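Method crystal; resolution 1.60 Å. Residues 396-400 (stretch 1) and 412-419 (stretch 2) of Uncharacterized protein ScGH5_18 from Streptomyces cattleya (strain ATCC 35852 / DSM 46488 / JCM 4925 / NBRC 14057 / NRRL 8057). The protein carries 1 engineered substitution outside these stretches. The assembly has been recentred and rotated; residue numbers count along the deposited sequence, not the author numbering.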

# COMPACT_ATOMS: atom_id res chain seq x y z
N PRO B 396 -18.03 -12.00 -38.98
CA PRO B 396 -16.95 -11.11 -39.42
C PRO B 396 -15.67 -11.29 -38.61
O PRO B 396 -15.70 -11.57 -37.41
CB PRO B 396 -17.53 -9.71 -39.21
CG PRO B 396 -18.48 -9.89 -38.05
CD PRO B 396 -19.10 -11.27 -38.27
N THR B 397 -14.53 -11.12 -39.30
CA THR B 397 -13.28 -10.75 -38.65
C THR B 397 -13.05 -9.26 -38.92
O THR B 397 -13.94 -8.56 -39.41
CB THR B 397 -12.11 -11.61 -39.12
OG1 THR B 397 -10.95 -11.32 -38.32
CG2 THR B 397 -11.78 -11.37 -40.59
N THR B 398 -11.85 -8.77 -38.59
CA THR B 398 -11.50 -7.38 -38.84
C THR B 398 -10.18 -7.30 -39.60
O THR B 398 -9.37 -8.23 -39.59
CB THR B 398 -11.41 -6.55 -37.54
OG1 THR B 398 -10.32 -7.00 -36.72
CG2 THR B 398 -12.71 -6.64 -36.76
N VAL B 399 -9.99 -6.17 -40.29
CA VAL B 399 -8.76 -5.90 -41.02
C VAL B 399 -8.47 -4.40 -40.93
O VAL B 399 -9.39 -3.58 -41.01
CB VAL B 399 -8.85 -6.38 -42.49
CG1 VAL B 399 -9.92 -5.61 -43.26
CG2 VAL B 399 -7.49 -6.27 -43.19
N LEU B 400 -7.20 -4.05 -40.75
CA LEU B 400 -6.82 -2.64 -40.68
C LEU B 400 -6.97 -1.96 -42.03
O LEU B 400 -6.76 -2.57 -43.09
CB LEU B 400 -5.38 -2.50 -40.19
CG LEU B 400 -5.11 -2.68 -38.70
CD1 LEU B 400 -3.64 -2.39 -38.43
CD2 LEU B 400 -6.01 -1.76 -37.88
N ALA B 412 -3.17 -14.62 -46.70
CA ALA B 412 -2.61 -15.26 -45.52
C ALA B 412 -3.65 -15.50 -44.44
O ALA B 412 -3.48 -16.40 -43.61
CB ALA B 412 -1.46 -14.42 -44.96
N ARG B 413 -4.73 -14.71 -44.41
CA ARG B 413 -5.81 -14.93 -43.46
C ARG B 413 -7.04 -15.54 -44.11
O ARG B 413 -8.06 -15.72 -43.42
CB ARG B 413 -6.17 -13.61 -42.78
CG ARG B 413 -5.00 -13.02 -41.99
CD ARG B 413 -5.31 -11.63 -41.45
NE ARG B 413 -6.44 -11.65 -40.53
CZ ARG B 413 -7.11 -10.57 -40.14
NH1 ARG B 413 -6.77 -9.37 -40.61
NH2 ARG B 413 -8.13 -10.69 -39.29
N GLY B 414 -6.99 -15.88 -45.39
CA GLY B 414 -8.16 -16.43 -46.06
C GLY B 414 -9.33 -15.48 -46.15
O GLY B 414 -10.48 -15.92 -46.15
N ILE B 415 -9.07 -14.18 -46.25
CA ILE B 415 -10.12 -13.17 -46.33
C ILE B 415 -10.41 -12.89 -47.79
O ILE B 415 -9.51 -12.51 -48.55
CB ILE B 415 -9.71 -11.89 -45.58
CG1 ILE B 415 -9.64 -12.17 -44.09
CG2 ILE B 415 -10.68 -10.76 -45.88
CD1 ILE B 415 -8.93 -11.05 -43.31
N THR B 416 -11.67 -13.09 -48.20
CA THR B 416 -12.07 -12.85 -49.58
C THR B 416 -13.01 -11.67 -49.73
O THR B 416 -13.30 -11.27 -50.86
CB THR B 416 -12.75 -14.10 -50.17
OG1 THR B 416 -13.78 -14.56 -49.28
CG2 THR B 416 -11.73 -15.22 -50.39
N GLU B 417 -13.52 -11.11 -48.63
CA GLU B 417 -14.51 -10.05 -48.71
C GLU B 417 -14.16 -8.99 -47.68
O GLU B 417 -13.94 -9.31 -46.51
CB GLU B 417 -15.93 -10.58 -48.46
N VAL B 418 -14.14 -7.74 -48.12
CA VAL B 418 -13.72 -6.64 -47.28
C VAL B 418 -14.79 -5.56 -47.37
O VAL B 418 -15.16 -5.14 -48.48
CB VAL B 418 -12.35 -6.09 -47.70
CG1 VAL B 418 -12.05 -4.82 -46.97
CG2 VAL B 418 -11.26 -7.13 -47.42
N VAL B 419 -15.33 -5.15 -46.22
CA VAL B 419 -16.44 -4.20 -46.18
C VAL B 419 -16.15 -3.15 -45.12
O VAL B 419 -15.55 -3.45 -44.08
CB VAL B 419 -17.80 -4.89 -45.88
CG1 VAL B 419 -18.17 -5.89 -46.98
CG2 VAL B 419 -17.78 -5.58 -44.52

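The contact is small, about 225 Å² summed over both sides, and one arginine supplies all of its hydrogen bonds. R413 sits just before G414, the first residue to leave helical phi/psi, and its CA-to-CB bond points toward stretch 1. Its side chain extends with chi1 m and chi2 t, then turns at chi3 (p, 61°), which brings the guanidinium edge-on to the strand.

The acceptor is a backbone carbonyl, T398 O. R413 NH2 donates to T398 O at 2.8 Å with an N-H...O angle of 144°, and R413 NH1 adds a weak bond to the same T398 O at 3.0 Å and 133°. A single oxygen set between the two terminal nitrogens cannot lie straight along both N-H bonds, so the fork costs some linearity in each arm. NH1 also has a hydrogen bond elsewhere in the structure, so it does not rely on the weak arm alone. The rule to read here is that a strand carbonyl facing a neighbouring segment can be satisfied by a long side chain where no backbone partner from that segment reaches it.

T397 OG1 is a useful caution. T397 OG1 sits 3.0 Å from R413 NH2, close enough to invite a bond, but the angle is poor and the pair is not one. The hydroxyl finds its hydrogen bond elsewhere, so this buried polar atom is satisfied without the arginine. T398, whose CA-to-CB bond points away from stretch 2, likewise has its OG1 bonded elsewhere; its contribution to this contact is the carbonyl.

Around this polar centre the packing is apolar and fairly loose. With chi1 t, T397 places its CG2 4.0 Å from CD1 of I415, so threonine here offers a methyl to the contact as well as a hydroxyl. The isoleucine, m and t, reaches the strand through the end of its longer branch. V399 points toward stretch 2 as T397 does, the usual strand alternation with T398 between them. V399 CA lies 4.0 Å from R413 NH1, at the edge of the guanidinium near its plane, and V399 CB is 4.1 Å from the same NH1. V399 CG1 meets V418 CG1 at 4.4 Å. V418 points sideways and is partly exposed, so this valine pair is a light touch rather than a deep interlock.

G414 makes no contact, but it allows the chain to turn between R413 and I415. It leaves the helix with positive phi (64°) in a Schellman motif, a conformation that favours glycine in its own right; nothing of stretch 1 crowds the position where a CB would be.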